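Local coordinates for protein saframycin Mx1 synthetase B (Legionella pneumophila subsp. pneumophila, PDB 3KXW) that belongs to the ANL clan of AMP-binding enzymes, joining a large AMP-binding part to a smaller C-terminal domain, at residues Leu70-Pro74 / Tyr96-Gln100; Phe245-Leu250 / Tyr273-Ile278; His422-Gly426 / Ile436-Thr440. All coordinates share one frame; numbering follows the deposited sequence.

Contact 1. Residues Leu70-Pro74 / Tyr96-Gln100; sequences LLFAP and YPPAQ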
loop_
_atom_site.group_PDB
_atom_site.type_symbol
_atom_site.label_atom_id
_atom_site.label_comp_id
_atom_site.label_asym_id
_atom_site.label_seq_id
_atom_site.Cartn_x
_atom_site.Cartn_y
_atom_site.Cartn_z
ATOM N N LEU A 70 6.335 15.840 4.332
ATOM C CA LEU A 70 5.208 16.228 3.492
ATOM C C LEU A 70 3.933 15.735 4.123
ATOM O O LEU A 70 3.648 14.549 4.093
ATOM C CB LEU A 70 5.336 15.633 2.098
ATOM C CG LEU A 70 6.627 15.988 1.373
ATOM C CD1 LEU A 70 6.657 15.337 -0.019
ATOM C CD2 LEU A 70 6.762 17.502 1.231
ATOM N N LEU A 71 3.186 16.657 4.726
ATOM C CA LEU A 71 1.972 16.278 5.439
ATOM C C LEU A 71 0.796 16.646 4.560
ATOM O O LEU A 71 0.405 17.826 4.500
ATOM C CB LEU A 71 1.934 16.986 6.797
ATOM C CG LEU A 71 0.960 16.568 7.885
ATOM C CD1 LEU A 71 1.270 17.327 9.179
ATOM C CD2 LEU A 71 -0.481 16.834 7.443
ATOM N N PHE A 72 0.243 15.655 3.854
ATOM C CA PHE A 72 -0.832 15.892 2.889
ATOM C C PHE A 72 -1.792 14.728 2.824
ATOM O O PHE A 72 -1.370 13.559 2.875
ATOM C CB PHE A 72 -0.268 16.078 1.466
ATOM C CG PHE A 72 0.453 17.366 1.265
ATOM C CD1 PHE A 72 -0.246 18.517 0.913
ATOM C CD2 PHE A 72 1.844 17.425 1.424
ATOM C CE1 PHE A 72 0.429 19.734 0.745
ATOM C CE2 PHE A 72 2.532 18.624 1.235
ATOM C CZ PHE A 72 1.817 19.787 0.901
ATOM N N ALA A 73 -3.074 15.043 2.672
ATOM C CA ALA A 73 -4.036 14.062 2.196
ATOM C C ALA A 73 -3.746 13.799 0.709
ATOM O O ALA A 73 -3.044 14.584 0.056
ATOM C CB ALA A 73 -5.472 14.584 2.391
ATOM N N PRO A 74 -4.283 12.702 0.169
ATOM C CA PRO A 74 -4.127 12.454 -1.263
ATOM C C PRO A 74 -4.608 13.648 -2.096
ATOM O O PRO A 74 -5.564 14.309 -1.725
ATOM C CB PRO A 74 -5.048 11.250 -1.508
ATOM C CG PRO A 74 -5.155 10.559 -0.178
ATOM C CD PRO A 74 -5.144 11.696 0.820
ATOM N N TYR A 96 0.867 10.438 6.343
ATOM C CA TYR A 96 -0.576 10.628 6.516
ATOM C C TYR A 96 -0.819 11.777 7.477
ATOM O O TYR A 96 -0.145 11.877 8.494
ATOM C CB TYR A 96 -1.201 9.379 7.157
ATOM C CG TYR A 96 -1.184 8.117 6.324
ATOM C CD1 TYR A 96 -2.258 7.799 5.477
ATOM C CD2 TYR A 96 -0.122 7.209 6.411
ATOM C CE1 TYR A 96 -2.258 6.625 4.712
ATOM C CE2 TYR A 96 -0.117 6.034 5.643
ATOM C CZ TYR A 96 -1.189 5.753 4.800
ATOM O OH TYR A 96 -1.173 4.603 4.039
ATOM N N PRO A 97 -1.790 12.644 7.177
ATOM C CA PRO A 97 -2.142 13.669 8.164
ATOM C C PRO A 97 -2.495 13.003 9.503
ATOM O O PRO A 97 -3.215 11.998 9.505
ATOM C CB PRO A 97 -3.356 14.357 7.520
ATOM C CG PRO A 97 -3.086 14.233 6.062
ATOM C CD PRO A 97 -2.465 12.862 5.885
ATOM N N PRO A 98 -1.955 13.530 10.619
ATOM C CA PRO A 98 -2.063 12.897 11.946
ATOM C C PRO A 98 -3.416 13.194 12.588
ATOM O O PRO A 98 -3.491 13.869 13.620
ATOM C CB PRO A 98 -0.921 13.545 12.738
ATOM C CG PRO A 98 -0.722 14.898 12.095
ATOM C CD PRO A 98 -1.151 14.767 10.640
ATOM N N ALA A 99 -4.471 12.684 11.964
ATOM C CA ALA A 99 -5.838 13.056 12.323
ATOM C C ALA A 99 -6.309 12.435 13.633
ATOM O O ALA A 99 -7.225 12.942 14.276
ATOM C CB ALA A 99 -6.796 12.706 11.196
ATOM N N GLN A 100 -5.683 11.337 14.031
ATOM C CA GLN A 100 -6.072 10.670 15.269
ATOM C C GLN A 100 -4.846 10.228 16.054
ATOM O O GLN A 100 -3.699 10.403 15.622
ATOM C CB GLN A 100 -7.017 9.479 15.003
ATOM C CG GLN A 100 -8.344 9.816 14.281
ATOM C CD GLN A 100 -9.334 10.578 15.148
ATOM O OE1 GLN A 100 -9.238 10.573 16.371
ATOM N NE2 GLN A 100 -10.290 11.245 14.512
#
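Leu-71 carries CG on the side away from its own backbone N (chi1 -166°) and stays extended at chi2 (173°), a combination that holds both methyl groups out from the strand end against Pro-97 and Pro-98. The two branches divide the prolines between them. CD2 lies over the start of Pro-97, with Leu-71 CD2 3.6 Å from Pro-97 CA and 3.8 Å from Pro-97 CB, while CD1 reaches outward to the CD corner of the second ring, Leu-71 CD1 being 3.8 Å from Pro-98 CD. The backbones are close here as well: the CA atoms of Leu-71 and Pro-97 are 5.6 Å apart.

The other half of the Pro-97 ring rests on main chain. Its CD sits 3.3 Å from Phe-72 O and its CG 3.5 Å from Ala-73 N, so this side of the ring lies along the peptide joining Phe-72 to Ala-73. The CB of Ala-73 adds a looser apolar contact where the site becomes exposed. With no polar pair bridging the segments, the evidence is for shape-fitting between an aliphatic side chain, a peptide and two rigid rings. The loop also has a fold of its own: Pro-98 is the centre of an inverse gamma turn, and Gln-100 then occupies the N-cap position of helix 101-114.

Strand 67-71, helix 76-87 and the adjacent, parallel strand 91-95 make a beta-alpha-beta crossover, and the contact joins the loops leaving its two strands; Leu-70 bonds through its backbone to Val-93 and Ile-95. On the other flank strand 118-121 touches Leu-71 through Val-119 and Met-121. Helix 123-129 reaches the site with His-125 on Leu-71 and Pro-97 and Phe-129 on Pro-98, whereas Phe-72 packs on helix 76-87.

Contact 2. Residues Phe245-Leu250 / Tyr273-Ile278; sequences FLQNPL and YCVKRI
Pro-249 and Cys-274 bring their CA atoms to 5.8 Å, the turn after helix 242-247 lying against the last turn of helix 269-277. The central side chain is Tyr-273, whose CG is turned away from its backbone N (chi1 -168°), sending the ring across the gap to the end of the first helix. There Tyr-273 OH donates a 2.7 Å hydrogen bond to Leu-246 O, meeting the carbonyl at a C=O...donor angle of 127° and slightly out of its plane.

Both faces of this ring are occupied. Leu-246 CD2 makes a CH-pi contact 4.2 Å from the Tyr-273 centroid, 27° off the normal, and Arg-277 CG sits over the centre of the opposite face, 3.8 Å above the ring plane. Pro-249 crosses at about a right angle, its CG 3.3 Å from Tyr-273 CE2; its CD lies over the guanidinium of Arg-277. Phe-245 meets Tyr-273 obliquely and takes the Cys-274 sulfur at its ring edge, a sulfur-aromatic contact with SG 4.0 Å from Phe-245 CE1. Farther along, Ile-278 CD1 presses tightly on Leu-250 CA at 3.5 Å.

Three further helices pack on this junction. Helix 250-259 supplies Trp-252 beside Phe-245 and Cys-274, helix 303-313 brings Phe-309 to Cys-274 and Phe-313 to Ile-278, and helix 515-533 sets Phe-526 against Leu-246 and Tyr-273, so part of the C-terminal region packs directly on the helix pair.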
loop_
_atom_site.group_PDB
_atom_site.type_symbol
_atom_site.label_atom_id
_atom_site.label_comp_id
_atom_site.label_asym_id
_atom_site.label_seq_id
_atom_site.Cartn_x
_atom_site.Cartn_y
_atom_site.Cartn_z
ATOM N N PHE A 245 -12.974 5.643 -2.181
ATOM C CA PHE A 245 -13.183 4.237 -2.496
ATOM C C PHE A 245 -13.998 3.509 -1.410
ATOM O O PHE A 245 -14.979 2.820 -1.709
ATOM C CB PHE A 245 -11.851 3.512 -2.690
ATOM C CG PHE A 245 -12.017 2.041 -2.841
ATOM C CD1 PHE A 245 -12.771 1.536 -3.887
ATOM C CD2 PHE A 245 -11.490 1.167 -1.910
ATOM C CE1 PHE A 245 -12.983 0.173 -4.016
ATOM C CE2 PHE A 245 -11.677 -0.195 -2.042
ATOM C CZ PHE A 245 -12.430 -0.691 -3.090
ATOM N N LEU A 246 -13.583 3.660 -0.158
ATOM C CA LEU A 246 -14.235 2.950 0.942
ATOM C C LEU A 246 -15.672 3.378 1.132
ATOM O O LEU A 246 -16.544 2.549 1.374
ATOM C CB LEU A 246 -13.430 3.080 2.237
ATOM C CG LEU A 246 -12.091 2.326 2.248
ATOM C CD1 LEU A 246 -11.469 2.420 3.615
ATOM C CD2 LEU A 246 -12.248 0.857 1.886
ATOM N N GLN A 247 -15.941 4.667 0.982
ATOM C CA GLN A 247 -17.318 5.142 1.061
ATOM C C GLN A 247 -18.213 4.625 -0.055
ATOM O O GLN A 247 -19.425 4.513 0.125
ATOM C CB GLN A 247 -17.346 6.664 1.032
ATOM C CG GLN A 247 -16.774 7.298 2.267
ATOM C CD GLN A 247 -17.845 7.717 3.239
ATOM O OE1 GLN A 247 -17.988 7.130 4.320
ATOM N NE2 GLN A 247 -18.616 8.733 2.863
ATOM N N ASN A 248 -17.639 4.347 -1.223
ATOM C CA ASN A 248 -18.446 4.027 -2.402
ATOM C C ASN A 248 -17.581 3.304 -3.410
ATOM O O ASN A 248 -17.125 3.910 -4.374
ATOM C CB ASN A 248 -18.983 5.327 -3.049
ATOM C CG ASN A 248 -19.935 5.065 -4.208
ATOM O OD1 ASN A 248 -20.577 4.006 -4.277
ATOM N ND2 ASN A 248 -20.033 6.035 -5.134
ATOM N N PRO A 249 -17.346 2.002 -3.192
ATOM C CA PRO A 249 -16.380 1.241 -3.997
ATOM C C PRO A 249 -16.796 1.155 -5.455
ATOM O O PRO A 249 -15.937 1.004 -6.336
ATOM C CB PRO A 249 -16.402 -0.169 -3.369
ATOM C CG PRO A 249 -17.169 -0.045 -2.111
ATOM C CD PRO A 249 -17.999 1.188 -2.162
ATOM N N LEU A 250 -18.105 1.228 -5.712
ATOM C CA LEU A 250 -18.594 1.309 -7.081
ATOM C C LEU A 250 -17.891 2.420 -7.854
ATOM O O LEU A 250 -17.680 2.293 -9.066
ATOM C CB LEU A 250 -20.103 1.559 -7.106
ATOM C CG LEU A 250 -20.670 1.848 -8.490
ATOM C CD1 LEU A 250 -20.490 0.642 -9.376
ATOM C CD2 LEU A 250 -22.142 2.212 -8.354
ATOM N N TYR A 273 -14.025 -6.485 -1.387
ATOM C CA TYR A 273 -14.805 -5.366 -0.879
ATOM C C TYR A 273 -15.810 -4.898 -1.934
ATOM O O TYR A 273 -16.958 -4.581 -1.604
ATOM C CB TYR A 273 -13.863 -4.238 -0.461
ATOM C CG TYR A 273 -14.499 -3.130 0.334
ATOM C CD1 TYR A 273 -14.849 -3.290 1.671
ATOM C CD2 TYR A 273 -14.728 -1.910 -0.253
ATOM C CE1 TYR A 273 -15.443 -2.232 2.393
ATOM C CE2 TYR A 273 -15.284 -0.881 0.439
ATOM C CZ TYR A 273 -15.647 -1.027 1.749
ATOM O OH TYR A 273 -16.210 0.090 2.354
ATOM N N CYS A 274 -15.362 -4.837 -3.190
ATOM C CA CYS A 274 -16.274 -4.558 -4.317
ATOM C C CYS A 274 -17.398 -5.575 -4.440
ATOM O O CYS A 274 -18.562 -5.205 -4.582
ATOM C CB CYS A 274 -15.515 -4.522 -5.635
ATOM S SG CYS A 274 -14.475 -3.058 -5.860
ATOM N N VAL A 275 -17.044 -6.856 -4.379
ATOM C CA VAL A 275 -18.047 -7.906 -4.462
ATOM C C VAL A 275 -19.074 -7.765 -3.339
ATOM O O VAL A 275 -20.280 -7.889 -3.564
ATOM C CB VAL A 275 -17.394 -9.301 -4.415
ATOM C CG1 VAL A 275 -18.448 -10.407 -4.160
ATOM C CG2 VAL A 275 -16.633 -9.570 -5.699
ATOM N N LYS A 276 -18.586 -7.529 -2.130
ATOM C CA LYS A 276 -19.450 -7.453 -0.963
ATOM C C LYS A 276 -20.382 -6.232 -0.974
ATOM O O LYS A 276 -21.550 -6.325 -0.550
ATOM C CB LYS A 276 -18.617 -7.443 0.315
ATOM C CG LYS A 276 -19.480 -7.626 1.551
ATOM C CD LYS A 276 -18.810 -8.485 2.553
ATOM C CE LYS A 276 -19.813 -9.074 3.534
ATOM N NZ LYS A 276 -20.157 -10.460 3.174
ATOM N N ARG A 277 -19.863 -5.099 -1.449
ATOM C CA ARG A 277 -20.536 -3.801 -1.294
ATOM C C ARG A 277 -21.440 -3.404 -2.469
ATOM O O ARG A 277 -22.305 -2.551 -2.317
ATOM C CB ARG A 277 -19.517 -2.676 -1.072
ATOM C CG ARG A 277 -18.867 -2.612 0.344
ATOM C CD ARG A 277 -19.809 -2.112 1.445
ATOM N NE ARG A 277 -20.308 -0.756 1.211
ATOM C CZ ARG A 277 -19.781 0.351 1.721
ATOM N NH1 ARG A 277 -18.732 0.297 2.525
ATOM N NH2 ARG A 277 -20.323 1.526 1.436
ATOM N N ILE A 278 -21.220 -3.982 -3.639
ATOM C CA ILE A 278 -21.913 -3.512 -4.846
ATOM C C ILE A 278 -23.083 -4.427 -5.220
ATOM O O ILE A 278 -22.891 -5.562 -5.629
ATOM C CB ILE A 278 -20.921 -3.354 -6.017
ATOM C CG1 ILE A 278 -19.809 -2.363 -5.619
ATOM C CG2 ILE A 278 -21.641 -2.912 -7.298
ATOM C CD1 ILE A 278 -18.753 -2.155 -6.673
#

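Contact 3. Residues His422-Gly426 / Ile436-Thr440; sequences HAFAG and IYLRT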
loop_
_atom_site.group_PDB
_atom_site.type_symbol
_atom_site.label_atom_id
_atom_site.label_comp_id
_atom_site.label_asym_id
_atom_site.label_seq_id
_atom_site.Cartn_x
_atom_site.Cartn_y
_atom_site.Cartn_z
ATOM N N HIS A 422 20.729 -6.141 9.344
ATOM C CA HIS A 422 19.785 -7.263 9.511
ATOM C C HIS A 422 19.030 -7.609 8.219
ATOM O O HIS A 422 18.707 -8.772 7.981
ATOM C CB HIS A 422 18.793 -6.919 10.635
ATOM C CG HIS A 422 17.861 -8.035 11.015
ATOM N ND1 HIS A 422 18.199 -9.018 11.925
ATOM C CD2 HIS A 422 16.590 -8.305 10.628
ATOM C CE1 HIS A 422 17.190 -9.863 12.054
ATOM N NE2 HIS A 422 16.199 -9.452 11.282
ATOM N N ALA A 423 18.777 -6.617 7.371
ATOM C CA ALA A 423 17.924 -6.840 6.203
ATOM C C ALA A 423 18.624 -6.737 4.850
ATOM O O ALA A 423 18.246 -7.423 3.894
ATOM C CB ALA A 423 16.715 -5.868 6.244
ATOM N N PHE A 424 19.605 -5.849 4.744
ATOM C CA PHE A 424 20.222 -5.547 3.465
ATOM C C PHE A 424 21.611 -6.187 3.262
ATOM O O PHE A 424 22.305 -5.873 2.281
ATOM C CB PHE A 424 20.342 -4.031 3.273
ATOM C CG PHE A 424 19.019 -3.324 3.101
ATOM C CD1 PHE A 424 18.482 -3.130 1.836
ATOM C CD2 PHE A 424 18.317 -2.847 4.207
ATOM C CE1 PHE A 424 17.266 -2.471 1.667
ATOM C CE2 PHE A 424 17.101 -2.179 4.056
ATOM C CZ PHE A 424 16.571 -1.996 2.775
ATOM N N ALA A 425 22.017 -7.063 4.168
ATOM C CA ALA A 425 23.351 -7.660 4.056
ATOM C C ALA A 425 23.317 -9.186 4.016
ATOM O O ALA A 425 24.177 -9.846 4.589
ATOM C CB ALA A 425 24.264 -7.176 5.204
ATOM N N GLY A 426 22.312 -9.750 3.357
ATOM C CA GLY A 426 22.193 -11.191 3.276
ATOM C C GLY A 426 23.329 -11.819 2.477
ATOM O O GLY A 426 23.620 -11.389 1.379
ATOM N N ILE A 436 25.447 -9.562 -2.378
ATOM C CA ILE A 436 24.690 -9.203 -1.180
ATOM C C ILE A 436 23.199 -9.099 -1.504
ATOM O O ILE A 436 22.816 -8.629 -2.564
ATOM C CB ILE A 436 25.159 -7.880 -0.541
ATOM C CG1 ILE A 436 24.839 -6.687 -1.453
ATOM C CG2 ILE A 436 26.651 -7.944 -0.162
ATOM C CD1 ILE A 436 25.170 -6.900 -2.942
ATOM N N TYR A 437 22.362 -9.543 -0.584
ATOM C CA TYR A 437 20.944 -9.677 -0.890
ATOM C C TYR A 437 20.072 -8.960 0.132
ATOM O O TYR A 437 20.436 -8.855 1.309
ATOM C CB TYR A 437 20.562 -11.159 -0.888
ATOM C CG TYR A 437 21.139 -11.923 -2.063
ATOM C CD1 TYR A 437 22.406 -12.488 -1.999
ATOM C CD2 TYR A 437 20.411 -12.078 -3.228
ATOM C CE1 TYR A 437 22.930 -13.184 -3.075
ATOM C CE2 TYR A 437 20.927 -12.771 -4.308
ATOM C CZ TYR A 437 22.186 -13.321 -4.223
ATOM O OH TYR A 437 22.685 -13.999 -5.310
ATOM N N LEU A 438 18.913 -8.497 -0.328
ATOM C CA LEU A 438 17.858 -8.081 0.570
ATOM C C LEU A 438 17.138 -9.294 1.136
ATOM O O LEU A 438 16.617 -10.138 0.391
ATOM C CB LEU A 438 16.865 -7.187 -0.169
ATOM C CG LEU A 438 15.493 -6.963 0.457
ATOM C CD1 LEU A 438 15.618 -6.171 1.768
ATOM C CD2 LEU A 438 14.643 -6.231 -0.579
ATOM N N ARG A 439 17.107 -9.386 2.453
ATOM C CA ARG A 439 16.332 -10.418 3.132
ATOM C C ARG A 439 14.909 -9.902 3.419
ATOM O O ARG A 439 14.731 -8.998 4.222
ATOM C CB ARG A 439 17.047 -10.838 4.424
ATOM C CG ARG A 439 18.428 -11.506 4.183
ATOM C CD ARG A 439 19.013 -12.154 5.465
ATOM N NE ARG A 439 18.242 -13.309 5.939
ATOM C CZ ARG A 439 18.633 -14.117 6.927
ATOM N NH1 ARG A 439 19.791 -13.906 7.552
ATOM N NH2 ARG A 439 17.877 -15.136 7.296
ATOM N N THR A 440 13.895 -10.470 2.762
ATOM C CA THR A 440 12.565 -9.863 2.823
ATOM C C THR A 440 11.769 -10.172 4.084
ATOM O O THR A 440 10.802 -9.472 4.405
ATOM C CB THR A 440 11.724 -10.273 1.612
ATOM O OG1 THR A 440 11.493 -11.693 1.647
ATOM C CG2 THR A 440 12.480 -9.924 0.327
#
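Ala-423 and Arg-439 are joined by a short, nearly straight bond: Arg-439 N gives its hydrogen to Ala-423 O at 2.7 Å, with an angle of 169° at the hydrogen. The same oxygen also receives a CA-H...O contact from Leu-438 CA at 3.4 Å. Beyond Ala-423, Gly-426 pairs with Tyr-437 in a single antiparallel hydrogen-bonded bridge. Gly-426 N bonds to Tyr-437 O at 2.9 Å, and Tyr-437 N returns a bond of 3.0 Å to Gly-426 O, both donors lying in the carbonyl planes. Packing is close here because glycine brings no side chain: the aliphatic stem of Arg-439 runs alongside it, with Arg-439 CG 3.9 Å from Gly-426 CA.

Away from this close-packed part, Ala-425 and Ile-436 are exposed at the margin. Between the two regimes, partly exposed Phe-424 lies side by side with Leu-438. The latter turns CG away from its backbone N (chi1 163°), placing CD1 over one face of the phenyl ring, 4.3 Å from its centroid and 20° off the normal. Tyr-413 meets Phe-424 edge-to-face.

Polar side-chain ends look elsewhere. Tyr-437 to Thr-440 open the Tyr-Leu-Arg-Thr-Gly-Asp run, consistent with a core motif of adenylate-forming enzymes, and the Leu-438 side chain lies about 8 Å from the bound 5'-O-[(S)-(dodecanoyloxy)(hydroxy)phosphoryl]adenosine. The chemistry implies a clear division of labour: main-chain bonds join residues 423-426 to 437-439, while the polar ends of Arg-439 and Tyr-437 are taken up on and beside the neighbouring strands, Arg-439 by a salt bridge from NE to Glu-401 and a hydrogen bond from NH2 to Pro-388 O, Tyr-437 by a hydrogen bond from OH to Glu-382.

The three contacts follow in series along the chain, each closing before the next opens. Contacts 1 and 2 both belong to the large AMP-binding part yet do not touch: their centres are about 23 Å apart and their nearest atoms about 9 Å. Contact 1 ends a parallel strand pair, contact 2 joins two helices, and contact 3 ties a helix to the antiparallel sheet containing strand 400-405. Contact 3 is about 31 Å from contact 1 and about 38 Å from contact 2, centre to centre, and lies across the chain's centre from contact 2. They therefore sample separate subregions of the enzyme; contacts 1 and 2 both touch the C-terminal region, and Leu-438 of contact 3 approaches the bound ligand.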